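PDB 6FF2: copper chaperone CopZ from Staphylococcus aureus, which sequesters and transports Cu(+) inside the cell and delivers it to the copper-exporting P-type ATPase CopA. Local coordinates for residues 23-27 with 55-60; 27-32 with 45-51; 17-21 with 33-37. One frame throughout, in Å; residues are numbered along the deposited sequence.

The contacts join one small ferredoxin-like HMA domain, a four-stranded antiparallel sheet with two helices packed on it. Interaction 1 joins the two helices. Interaction 2 pairs the open end of the hairpin 30-36/41-46, and interaction 3 sets the first helix against edge strand 30-36. Ile27 belongs to interactions 1 and 2, whose centres are about 10 Å apart; Met56 CE lies 3.4 Å from Tyr46 CG. Interactions 1 and 3 share helix 14-25 and meet where Leu24 CB is 3.8 Å from Ala33 CB. Interaction 3 reaches closest to the copper sites, where Cys13 binds with Cys16 and with His15: the Leu37 side chain is about 7 Å from a copper ion. Interaction 2 lies away from those sites.

Interaction 1. Residues 23-27 with 55-60; sequences ALNNI and QMKDAI. With MG (magnesium ion), chain E.
The end of helix 14-25 and the turn after it pack on helix 53-62. Residues 23-25 and 55-60 are helical; Ile27 is extended at phi/psi -80/130. In the CA register Ala23 faces Ala59 at 5.9 Å and Leu24 faces Met56 at 6.2 Å. Leu24 (m, t) starts sideways, yet its CD2 reaches Met56 CB at 3.7 Å and Ile60 CG1 at 4.2 Å. Ile27 (m, t) points toward the second helix and lays CD1 3.9 Å from Ala59 CB and 3.7 Å from Gln55 O. Ala23 CB meets Ala59 CB at 4.3 Å, letting the backbones close in. Met56 (m, t, t) starts sideways and its thioether runs on to Val44 and Tyr46. Ile60 (m, t) lies on Leu6 and Val8. This is the helix-helix layer over the sheet of the HMA fold. Asn25 O binds a magnesium ion at 2.0 Å with four waters. Asn25 OD1 lies 2.6 Å from water 1, a metal ligand, and Ile27 O accepts from water 2 (2.7 Å). Gln55 forms the polar margin, with NE2 3.8 Å from Ile27 CG2 and OE1 hydrogen-bonded to Ala52 N. No hydrogen bond links the segments, so the contact rests mainly on apolar side chains.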
ATOM      1  N   ALA A  23      -0.039  -7.327  10.440  1.00 15.73           N
ATOM      2  CA  ALA A  23      -1.125  -8.275  10.736  1.00 16.82           C
ATOM      3  C   ALA A  23      -0.573  -9.537  11.402  1.00 15.86           C
ATOM      4  O   ALA A  23      -1.126 -10.034  12.358  1.00 18.40           O
ATOM      5  CB  ALA A  23      -1.840  -8.646   9.451  1.00 18.16           C
ATOM      6  N   LEU A  24       0.559  -9.993  10.897  1.00 13.45           N
ATOM      7  CA  LEU A  24       1.189 -11.187  11.479  1.00 14.28           C
ATOM      8  C   LEU A  24       1.718 -10.939  12.867  1.00 15.74           C
ATOM      9  O   LEU A  24       1.531 -11.752  13.730  1.00 15.41           O
ATOM     10  CB  LEU A  24       2.260 -11.741  10.544  1.00 12.67           C
ATOM     11  CG  LEU A  24       1.728 -12.368   9.223  1.00 13.13           C
ATOM     12  CD1 LEU A  24       2.835 -12.542   8.171  1.00 12.64           C
ATOM     13  CD2 LEU A  24       1.055 -13.720   9.535  1.00 13.66           C
ATOM     14  N   ASN A  25       2.424  -9.820  13.064  1.00 13.80           N
ATOM     15  CA  ASN A  25       2.944  -9.483  14.394  1.00 16.60           C
ATOM     16  C   ASN A  25       1.890  -9.190  15.453  1.00 17.36           C
ATOM     17  O   ASN A  25       2.189  -9.236  16.661  1.00 22.42           O
ATOM     18  CB  ASN A  25       3.951  -8.344  14.278  1.00 15.91           C
ATOM     19  CG  ASN A  25       5.285  -8.814  13.789  1.00 19.28           C
ATOM     20  OD1 ASN A  25       5.897  -9.693  14.402  1.00 23.75           O
ATOM     21  ND2 ASN A  25       5.786  -8.204  12.726  1.00 20.79           N
ATOM     22  N   ASN A  26       0.671  -8.894  15.059  1.00 18.84           N
ATOM     23  CA  ASN A  26      -0.439  -8.760  15.994  1.00 20.44           C
ATOM     24  C   ASN A  26      -0.860 -10.045  16.642  1.00 20.37           C
ATOM     25  O   ASN A  26      -1.562  -9.993  17.619  1.00 25.11           O
ATOM     26  CB  ASN A  26      -1.689  -8.203  15.290  1.00 24.85           C
ATOM     27  CG  ASN A  26      -2.744  -7.772  16.276  1.00 29.46           C
ATOM     28  OD1 ASN A  26      -2.467  -6.927  17.148  1.00 42.66           O
ATOM     29  ND2 ASN A  26      -3.932  -8.378  16.197  1.00 36.22           N
ATOM     30  N   ILE A  27      -0.497 -11.201  16.058  1.00 17.01           N
ATOM     31  CA  ILE A  27      -0.906 -12.473  16.595  1.00 15.96           C
ATOM     32  C   ILE A  27      -0.001 -12.842  17.758  1.00 16.76           C
ATOM     33  O   ILE A  27       1.229 -12.882  17.581  1.00 17.84           O
ATOM     34  CB  ILE A  27      -0.875 -13.592  15.552  1.00 17.41           C
ATOM     35  CG1 ILE A  27      -1.614 -13.205  14.236  1.00 17.73           C
ATOM     36  CG2 ILE A  27      -1.392 -14.879  16.173  1.00 22.12           C
ATOM     37  CD1 ILE A  27      -1.371 -14.143  13.046  1.00 21.30           C
ATOM     38  N   GLN A  55      -3.797 -19.514  11.490  1.00 12.05           N
ATOM     39  CA  GLN A  55      -3.998 -18.164  11.968  1.00 13.07           C
ATOM     40  C   GLN A  55      -3.183 -17.170  11.102  1.00 12.75           C
ATOM     41  O   GLN A  55      -3.627 -16.050  10.833  1.00 14.37           O
ATOM     42  CB  GLN A  55      -3.605 -18.050  13.430  1.00 13.96           C
ATOM     43  CG  GLN A  55      -4.496 -18.809  14.412  1.00 14.02           C
ATOM     44  CD  GLN A  55      -3.856 -18.809  15.769  1.00 13.60           C
ATOM     45  OE1 GLN A  55      -3.227 -19.833  16.143  1.00 16.55           O
ATOM     46  NE2 GLN A  55      -3.918 -17.679  16.485  1.00 15.42           N
ATOM     47  N   MET A  56      -1.970 -17.546  10.701  1.00 12.93           N
ATOM     48  CA  MET A  56      -1.170 -16.684   9.849  1.00 12.92           C
ATOM     49  C   MET A  56      -1.803 -16.497   8.478  1.00 13.81           C
ATOM     50  O   MET A  56      -1.849 -15.377   7.949  1.00 13.83           O
ATOM     51  CB  MET A  56       0.238 -17.290   9.689  1.00 12.55           C
ATOM     52  CG  MET A  56       0.995 -17.521  11.011  1.00 12.78           C
ATOM     53  SD  MET A  56       2.486 -18.454  10.654  1.00 13.79           S
ATOM     54  CE  MET A  56       2.841 -19.117  12.315  1.00 15.16           C
ATOM     55  N   LYS A  57      -2.225 -17.605   7.875  1.00 13.11           N
ATOM     56  CA  LYS A  57      -2.885 -17.546   6.570  0.50 14.51           C
ATOM     57  C   LYS A  57      -4.110 -16.663   6.658  1.00 14.28           C
ATOM     58  O   LYS A  57      -4.364 -15.874   5.728  1.00 15.57           O
ATOM     59  CB  LYS A  57      -3.242 -18.948   6.079  0.50 18.62           C
ATOM     60  CG  LYS A  57      -2.017 -19.765   5.721  0.50 22.57           C
ATOM     61  CD  LYS A  57      -2.370 -21.177   5.288  0.50 24.29           C
ATOM     62  CE  LYS A  57      -1.120 -21.872   4.855  0.50 20.87           C
ATOM     63  NZ  LYS A  57      -1.366 -22.909   3.850  0.50 28.58           N
ATOM     64  N   ASP A  58      -4.908 -16.834   7.715  1.00 14.24           N
ATOM     65  CA  ASP A  58      -6.127 -16.006   7.800  1.00 16.75           C
ATOM     66  C   ASP A  58      -5.796 -14.551   7.911  1.00 16.11           C
ATOM     67  O   ASP A  58      -6.499 -13.707   7.333  1.00 18.85           O
ATOM     68  CB  ASP A  58      -6.971 -16.423   9.003  1.00 18.83           C
ATOM     69  CG  ASP A  58      -7.743 -17.660   8.777  1.00 19.36           C
ATOM     70  OD1 ASP A  58      -7.765 -18.212   7.644  1.00 23.77           O
ATOM     71  OD2 ASP A  58      -8.318 -18.121   9.813  1.00 23.62           O
ATOM     72  N   ALA A  59      -4.761 -14.215   8.689  1.00 15.55           N
ATOM     73  CA  ALA A  59      -4.387 -12.816   8.880  1.00 17.36           C
ATOM     74  C   ALA A  59      -3.964 -12.190   7.560  1.00 16.28           C
ATOM     75  O   ALA A  59      -4.259 -11.004   7.295  1.00 18.84           O
ATOM     76  CB  ALA A  59      -3.280 -12.685   9.912  1.00 18.99           C
ATOM     77  N   ILE A  60      -3.284 -12.950   6.739  1.00 14.09           N
ATOM     78  CA  ILE A  60      -2.828 -12.471   5.455  1.00 15.27           C
ATOM     79  C   ILE A  60      -4.039 -12.293   4.521  1.00 15.82           C
ATOM     80  O   ILE A  60      -4.165 -11.258   3.858  1.00 16.55           O
ATOM     81  CB  ILE A  60      -1.791 -13.392   4.866  1.00 15.06           C
ATOM     82  CG1 ILE A  60      -0.523 -13.348   5.707  1.00 16.12           C
ATOM     83  CG2 ILE A  60      -1.489 -13.070   3.395  1.00 16.13           C
ATOM     84  CD1 ILE A  60       0.372 -14.519   5.361  1.00 17.39           C
TER
HETATM   85 MG    MG E 103       3.565  -9.079  18.159  1.00 35.04          MG
HETATM   86  O   HOH W   1       5.311 -10.002  16.965  1.00 25.34           O
HETATM   87  O   HOH W   2       2.895 -11.025  18.617  1.00 22.95           O
HETATM   88  O   HOH W   3       4.749  -9.525  19.663  1.00 32.41           O
HETATM   89  O   HOH W   4       4.344  -7.317  17.505  1.00 32.94           O

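Interaction 2. Residues 27-32 with 45-51; sequences IDGVTS and QYDDSKV
A salt bridge and four backbone hydrogen bonds hold these segments together. Lys50 NZ donates to Asp28 OD1 at 3.0 Å; Asp28 is t at chi1, and Lys50 is m, t, p, t. Asp47 N donates to Gly29 O at 2.9 Å. Gln45 O accepts from both Thr31 N (2.7 Å) and Ser32 N (3.3 Å), and Gln45 N donates to Ser32 O at 3.0 Å. Val30 and Tyr46 form an antiparallel non-hydrogen-bonded pair, CA-CA 4.3 Å; Ser32 and Gln45 form a hydrogen-bonded pair, CA-CA 5.3 Å. The register slips by one between them, with Thr31 at phi/psi -90/-42. Thr31 and Ser32 both face Gln45, a classic beta bulge. Ile27 to Val30 make a type II turn, closed by Val30 N to Ile27 O at 3.1 Å. Gly29 sits at 102/-16, where a CB would strike the preceding carbonyl and also Lys50 CB. Asp47 OD1 accepts from Ser49 N at 2.9 Å, an Asx turn. Water 5 joins Asp28 O (2.7 Å) and Lys50 O (3.2 Å). Farther in, Val51 (p) packs CG2 on Ile27 CG2 at 3.7 Å and CG1 near Val30 CG2 at 4.2 Å. Val30 and Tyr46 face the helices, and Tyr46 touches Met56. This is the bulged open end of the 30-36/41-46 hairpin, at one edge of the HMA sheet, with a type II turn leading in.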
ATOM      1  N   ILE A  27      -0.497 -11.201  16.058  1.00 17.01           N
ATOM      2  CA  ILE A  27      -0.906 -12.473  16.595  1.00 15.96           C
ATOM      3  C   ILE A  27      -0.001 -12.842  17.758  1.00 16.76           C
ATOM      4  O   ILE A  27       1.229 -12.882  17.581  1.00 17.84           O
ATOM      5  CB  ILE A  27      -0.875 -13.592  15.552  1.00 17.41           C
ATOM      6  CG1 ILE A  27      -1.614 -13.205  14.236  1.00 17.73           C
ATOM      7  CG2 ILE A  27      -1.392 -14.879  16.173  1.00 22.12           C
ATOM      8  CD1 ILE A  27      -1.371 -14.143  13.046  1.00 21.30           C
ATOM      9  N   ASP A  28      -0.605 -13.209  18.883  1.00 16.28           N
ATOM     10  CA  ASP A  28       0.177 -13.659  20.050  1.00 17.70           C
ATOM     11  C   ASP A  28       0.843 -14.974  19.704  1.00 17.42           C
ATOM     12  O   ASP A  28       0.207 -15.922  19.203  1.00 18.79           O
ATOM     13  CB  ASP A  28      -0.730 -13.829  21.269  1.00 20.15           C
ATOM     14  CG  ASP A  28       0.026 -14.250  22.554  1.00 27.12           C
ATOM     15  OD1 ASP A  28       1.161 -13.762  22.747  1.00 30.47           O
ATOM     16  OD2 ASP A  28      -0.492 -15.086  23.371  1.00 41.04           O
ATOM     17  N   GLY A  29       2.161 -15.000  19.931  1.00 16.01           N
ATOM     18  CA  GLY A  29       3.012 -16.145  19.587  1.00 15.07           C
ATOM     19  C   GLY A  29       3.838 -15.981  18.319  1.00 13.07           C
ATOM     20  O   GLY A  29       4.770 -16.756  18.040  1.00 12.36           O
ATOM     21  N   VAL A  30       3.489 -14.984  17.468  1.00 12.13           N
ATOM     22  CA  VAL A  30       4.363 -14.595  16.346  1.00 13.28           C
ATOM     23  C   VAL A  30       5.374 -13.622  16.862  1.00 13.52           C
ATOM     24  O   VAL A  30       5.054 -12.635  17.503  1.00 14.25           O
ATOM     25  CB  VAL A  30       3.565 -13.958  15.215  1.00 11.72           C
ATOM     26  CG1 VAL A  30       4.489 -13.363  14.181  1.00 12.88           C
ATOM     27  CG2 VAL A  30       2.671 -14.999  14.594  1.00 12.40           C
ATOM     28  N   THR A  31       6.636 -13.987  16.632  1.00 12.47           N
ATOM     29  CA  THR A  31       7.785 -13.220  17.108  1.00 12.43           C
ATOM     30  C   THR A  31       8.225 -12.173  16.094  1.00 11.79           C
ATOM     31  O   THR A  31       8.541 -11.054  16.472  1.00 15.80           O
ATOM     32  CB  THR A  31       8.907 -14.170  17.505  1.00 13.58           C
ATOM     33  OG1 THR A  31       8.369 -15.133  18.446  1.00 15.16           O
ATOM     34  CG2 THR A  31      10.045 -13.422  18.065  1.00 15.87           C
ATOM     35  N   SER A  32       8.249 -12.529  14.808  1.00 12.36           N
ATOM     36  CA  SER A  32       8.541 -11.595  13.768  1.00 11.85           C
ATOM     37  C   SER A  32       8.015 -12.096  12.440  1.00 12.04           C
ATOM     38  O   SER A  32       7.729 -13.297  12.266  1.00 10.89           O
ATOM     39  CB  SER A  32      10.075 -11.383  13.698  1.00 13.42           C
ATOM     40  OG  SER A  32      10.747 -12.495  13.162  1.00 15.02           O
ATOM     41  N   GLN A  45       8.685 -16.146  12.193  1.00  9.58           N
ATOM     42  CA  GLN A  45       9.282 -16.793  13.377  1.00 10.06           C
ATOM     43  C   GLN A  45       8.204 -16.808  14.468  1.00 10.31           C
ATOM     44  O   GLN A  45       7.608 -15.757  14.798  1.00 10.29           O
ATOM     45  CB  GLN A  45      10.497 -16.031  13.869  1.00 10.92           C
ATOM     46  CG  GLN A  45      11.595 -15.922  12.822  1.00 11.90           C
ATOM     47  CD  GLN A  45      12.364 -17.201  12.644  1.00 14.54           C
ATOM     48  OE1 GLN A  45      12.403 -18.060  13.535  1.00 19.74           O
ATOM     49  NE2 GLN A  45      13.010 -17.321  11.532  1.00 17.21           N
ATOM     50  N   TYR A  46       7.980 -17.970  15.082  1.00 10.06           N
ATOM     51  CA  TYR A  46       6.863 -18.103  15.996  1.00 10.43           C
ATOM     52  C   TYR A  46       7.057 -19.256  16.981  1.00 11.53           C
ATOM     53  O   TYR A  46       7.882 -20.155  16.713  1.00 11.72           O
ATOM     54  CB  TYR A  46       5.564 -18.331  15.212  1.00 10.15           C
ATOM     55  CG  TYR A  46       5.453 -19.674  14.486  1.00 10.94           C
ATOM     56  CD1 TYR A  46       6.171 -19.970  13.357  1.00 13.09           C
ATOM     57  CD2 TYR A  46       4.598 -20.682  14.976  1.00 12.29           C
ATOM     58  CE1 TYR A  46       6.059 -21.184  12.690  1.00 13.35           C
ATOM     59  CE2 TYR A  46       4.485 -21.900  14.330  1.00 11.93           C
ATOM     60  CZ  TYR A  46       5.218 -22.162  13.173  1.00 13.32           C
ATOM     61  OH  TYR A  46       5.088 -23.335  12.551  1.00 15.70           O
ATOM     62  N   ASP A  47       6.270 -19.206  18.058  1.00 11.80           N
ATOM     63  CA  ASP A  47       6.232 -20.279  19.064  1.00 10.39           C
ATOM     64  C   ASP A  47       5.117 -21.224  18.606  1.00 10.31           C
ATOM     65  O   ASP A  47       3.934 -20.827  18.652  1.00 11.95           O
ATOM     66  CB  ASP A  47       5.936 -19.690  20.431  1.00 11.82           C
ATOM     67  CG  ASP A  47       5.851 -20.754  21.551  1.00 11.38           C
ATOM     68  OD1 ASP A  47       5.727 -21.942  21.199  1.00 14.27           O
ATOM     69  OD2 ASP A  47       5.876 -20.329  22.711  1.00 14.39           O
ATOM     70  N   ASP A  48       5.491 -22.407  18.147  1.00 12.06           N
ATOM     71  CA  ASP A  48       4.552 -23.361  17.543  1.00 12.10           C
ATOM     72  C   ASP A  48       3.660 -24.018  18.609  1.00 11.23           C
ATOM     73  O   ASP A  48       2.702 -24.717  18.247  1.00 14.19           O
ATOM     74  CB  ASP A  48       5.197 -24.390  16.639  1.00 14.66           C
ATOM     75  CG  ASP A  48       6.032 -25.413  17.394  1.00 16.10           C
ATOM     76  OD1 ASP A  48       6.437 -25.179  18.536  1.00 19.96           O
ATOM     77  OD2 ASP A  48       6.362 -26.444  16.815  1.00 22.39           O
ATOM     78  N   SER A  49       3.866 -23.712  19.883  1.00 12.14           N
ATOM     79  CA  SER A  49       2.912 -24.131  20.905  1.00 13.12           C
ATOM     80  C   SER A  49       1.786 -23.152  21.024  1.00 13.87           C
ATOM     81  O   SER A  49       0.709 -23.486  21.561  1.00 17.35           O
ATOM     82  CB  SER A  49       3.578 -24.281  22.260  1.00 14.96           C
ATOM     83  OG  SER A  49       4.318 -25.455  22.246  1.00 20.67           O
ATOM     84  N   LYS A  50       1.959 -21.920  20.499  1.00 12.59           N
ATOM     85  CA  LYS A  50       0.987 -20.839  20.722  1.00 14.34           C
ATOM     86  C   LYS A  50       0.197 -20.472  19.488  1.00 15.69           C
ATOM     87  O   LYS A  50      -0.979 -20.147  19.592  1.00 20.27           O
ATOM     88  CB  LYS A  50       1.679 -19.610  21.194  1.00 15.74           C
ATOM     89  CG  LYS A  50       2.129 -19.754  22.598  1.00 19.10           C
ATOM     90  CD  LYS A  50       2.799 -18.496  23.103  1.00 23.03           C
ATOM     91  CE  LYS A  50       1.921 -17.252  23.049  1.00 26.14           C
ATOM     92  NZ  LYS A  50       2.727 -16.157  23.676  1.00 30.47           N
ATOM     93  N   VAL A  51       0.819 -20.588  18.327  1.00 11.87           N
ATOM     94  CA  VAL A  51       0.166 -20.108  17.093  1.00 12.46           C
ATOM     95  C   VAL A  51       0.240 -21.154  16.029  1.00 14.33           C
ATOM     96  O   VAL A  51       1.236 -21.852  15.884  1.00 13.76           O
ATOM     97  CB  VAL A  51       0.683 -18.704  16.694  1.00 18.87           C
ATOM     98  CG1 VAL A  51       2.109 -18.684  16.461  1.00 19.57           C
ATOM     99  CG2 VAL A  51      -0.025 -18.237  15.428  1.00 18.26           C
TER
HETATM  100  O   HOH W   5      -2.098 -17.233  18.915  1.00 26.46           O

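Interaction 3. Residues 17-21 with 33-37; sequences KSAVE and ADVNL
This is a helix-on-sheet contact with a polar outer side, between helix 14-25 and the edge strand 30-36. The helix segment 17-21 and strand 33-36 run nearly antiparallel, at 150°, and their axes approach to 8.1 Å. Glu21 lies over Ala33, CA-CA 5.3 Å, and Lys17 over Val35, CA-CA 5.8 Å. One helical turn apart, Lys17 and Glu21 reach for the same piece of backbone. Glu21 (m, t, chi3 2°) takes the hydrogen of Val35 N on OE2 at 2.8 Å, almost straight at 176°. Lys17, t at chi1 to chi3 and p at chi4, donates from NZ to Val35 O at 2.9 Å. The same NZ forms a salt bridge with Glu21 OE2 at 2.7 Å and a long one with Asp34 OD1 at 3.7 Å. Lys17 NZ so offsets the closeness of Glu21 OE2 and Asp34 OD1, 4.1 Å apart, in a salt-bridge network. These bonds use the outward polar groups of the sheet's edge strand. Beneath them, Val20 CG1 meets Val35 CG2 at 3.7 Å (both t). Lys17 CB touches Leu37 CD2 at 4.1 Å; the Leu37 side chain is about 5 Å from that of copper-binding Cys16. Met11, from the metal loop, packs on Val20 and Val35. On its other edge the strand pairs with 41-46, for example through Asp34 and Ser43, while Ala19 on the helix meets His15 of the second subunit.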
ATOM      1  N   LYS A  17       3.801  -4.881   2.106  1.00 15.99           N
ATOM      2  CA  LYS A  17       4.764  -5.451   3.060  1.00 18.25           C
ATOM      3  C   LYS A  17       4.435  -5.023   4.474  1.00 17.94           C
ATOM      4  O   LYS A  17       4.383  -5.844   5.419  1.00 17.46           O
ATOM      5  CB  LYS A  17       6.171  -5.129   2.658  1.00 18.14           C
ATOM      6  CG  LYS A  17       7.256  -5.334   3.714  1.00 20.39           C
ATOM      7  CD  LYS A  17       8.591  -5.238   3.012  1.00 23.78           C
ATOM      8  CE  LYS A  17       9.761  -5.223   3.969  1.00 29.55           C
ATOM      9  NZ  LYS A  17      10.052  -6.569   4.503  1.00 34.59           N
ATOM     10  N   SER A  18       4.238  -3.741   4.694  1.00 18.41           N
ATOM     11  CA  SER A  18       3.986  -3.244   6.007  1.00 17.84           C
ATOM     12  C   SER A  18       2.707  -3.828   6.582  1.00 17.88           C
ATOM     13  O   SER A  18       2.645  -4.214   7.762  1.00 19.34           O
ATOM     14  CB  SER A  18       3.938  -1.730   5.951  1.00 23.28           C
ATOM     15  OG  SER A  18       3.662  -1.272   7.216  1.00 31.74           O
ATOM     16  N   ALA A  19       1.670  -3.894   5.757  1.00 16.06           N
ATOM     17  CA  ALA A  19       0.387  -4.378   6.207  1.00 17.31           C
ATOM     18  C   ALA A  19       0.443  -5.869   6.615  1.00 15.99           C
ATOM     19  O   ALA A  19      -0.231  -6.266   7.576  1.00 17.64           O
ATOM     20  CB  ALA A  19      -0.676  -4.179   5.129  1.00 17.78           C
ATOM     21  N   VAL A  20       1.119  -6.664   5.791  1.00 16.26           N
ATOM     22  CA  VAL A  20       1.252  -8.118   6.053  1.00 15.27           C
ATOM     23  C   VAL A  20       2.074  -8.295   7.324  1.00 15.25           C
ATOM     24  O   VAL A  20       1.653  -9.069   8.232  1.00 14.35           O
ATOM     25  CB  VAL A  20       1.804  -8.806   4.811  1.00 15.07           C
ATOM     26  CG1 VAL A  20       2.253 -10.236   5.145  1.00 15.30           C
ATOM     27  CG2 VAL A  20       0.737  -8.858   3.711  1.00 16.39           C
ATOM     28  N   GLU A  21       3.197  -7.620   7.428  1.00 14.97           N
ATOM     29  CA  GLU A  21       4.030  -7.800   8.652  1.00 14.80           C
ATOM     30  C   GLU A  21       3.256  -7.357   9.913  1.00 16.14           C
ATOM     31  O   GLU A  21       3.332  -8.022  10.943  1.00 16.63           O
ATOM     32  CB  GLU A  21       5.381  -7.086   8.510  1.00 15.91           C
ATOM     33  CG  GLU A  21       6.271  -7.728   7.476  1.00 17.30           C
ATOM     34  CD  GLU A  21       7.612  -7.093   7.270  1.00 17.10           C
ATOM     35  OE1 GLU A  21       7.948  -6.103   7.973  1.00 21.42           O
ATOM     36  OE2 GLU A  21       8.309  -7.571   6.353  1.00 18.60           O
ATOM     37  N   ALA A  33       7.923 -11.209  11.456  1.00 12.95           N
ATOM     38  CA  ALA A  33       7.512 -11.564  10.119  1.00 12.74           C
ATOM     39  C   ALA A  33       8.336 -10.731   9.131  1.00 13.47           C
ATOM     40  O   ALA A  33       8.498  -9.508   9.357  1.00 16.33           O
ATOM     41  CB  ALA A  33       6.022 -11.287   9.933  1.00 15.14           C
ATOM     42  N   ASP A  34       8.806 -11.356   8.057  1.00 13.51           N
ATOM     43  CA  ASP A  34       9.665 -10.672   7.041  1.00 15.18           C
ATOM     44  C   ASP A  34       9.168 -11.044   5.654  1.00 16.18           C
ATOM     45  O   ASP A  34       9.283 -12.189   5.205  1.00 16.32           O
ATOM     46  CB  ASP A  34      11.105 -11.132   7.293  1.00 18.11           C
ATOM     47  CG  ASP A  34      12.097 -10.555   6.316  1.00 28.99           C
ATOM     48  OD1 ASP A  34      11.847  -9.513   5.724  1.00 33.90           O
ATOM     49  OD2 ASP A  34      13.170 -11.142   6.174  1.00 39.55           O
ATOM     50  N   VAL A  35       8.561 -10.057   4.988  1.00 15.36           N
ATOM     51  CA  VAL A  35       8.091 -10.172   3.624  1.00 15.36           C
ATOM     52  C   VAL A  35       9.233  -9.923   2.654  1.00 15.43           C
ATOM     53  O   VAL A  35       9.919  -8.883   2.740  1.00 18.42           O
ATOM     54  CB  VAL A  35       6.984  -9.149   3.330  1.00 14.86           C
ATOM     55  CG1 VAL A  35       6.706  -9.094   1.808  1.00 17.18           C
ATOM     56  CG2 VAL A  35       5.731  -9.477   4.199  1.00 17.41           C
ATOM     57  N   ASN A  36       9.416 -10.827   1.718  1.00 16.92           N
ATOM     58  CA  ASN A  36      10.284 -10.588   0.545  1.00 17.02           C
ATOM     59  C   ASN A  36       9.393 -10.262  -0.631  1.00 17.17           C
ATOM     60  O   ASN A  36       8.771 -11.132  -1.208  1.00 20.16           O
ATOM     61  CB  ASN A  36      11.160 -11.796   0.236  1.00 19.40           C
ATOM     62  CG  ASN A  36      12.052 -11.612  -0.950  1.00 21.31           C
ATOM     63  OD1 ASN A  36      11.867 -10.717  -1.736  1.00 26.36           O
ATOM     64  ND2 ASN A  36      13.002 -12.500  -1.112  1.00 23.25           N
ATOM     65  N   LEU A  37       9.337  -8.986  -1.000  1.00 19.33           N
ATOM     66  CA  LEU A  37       8.433  -8.559  -2.081  1.00 21.16           C
ATOM     67  C   LEU A  37       8.835  -9.114  -3.422  1.00 23.18           C
ATOM     68  O   LEU A  37       7.991  -9.278  -4.298  1.00 25.78           O
ATOM     69  CB  LEU A  37       8.384  -7.021  -2.166  1.00 20.11           C
ATOM     70  CG  LEU A  37       7.583  -6.349  -1.070  1.00 20.40           C
ATOM     71  CD1 LEU A  37       7.792  -4.847  -1.193  1.00 22.06           C
ATOM     72  CD2 LEU A  37       6.105  -6.698  -1.123  1.00 20.74           C
TER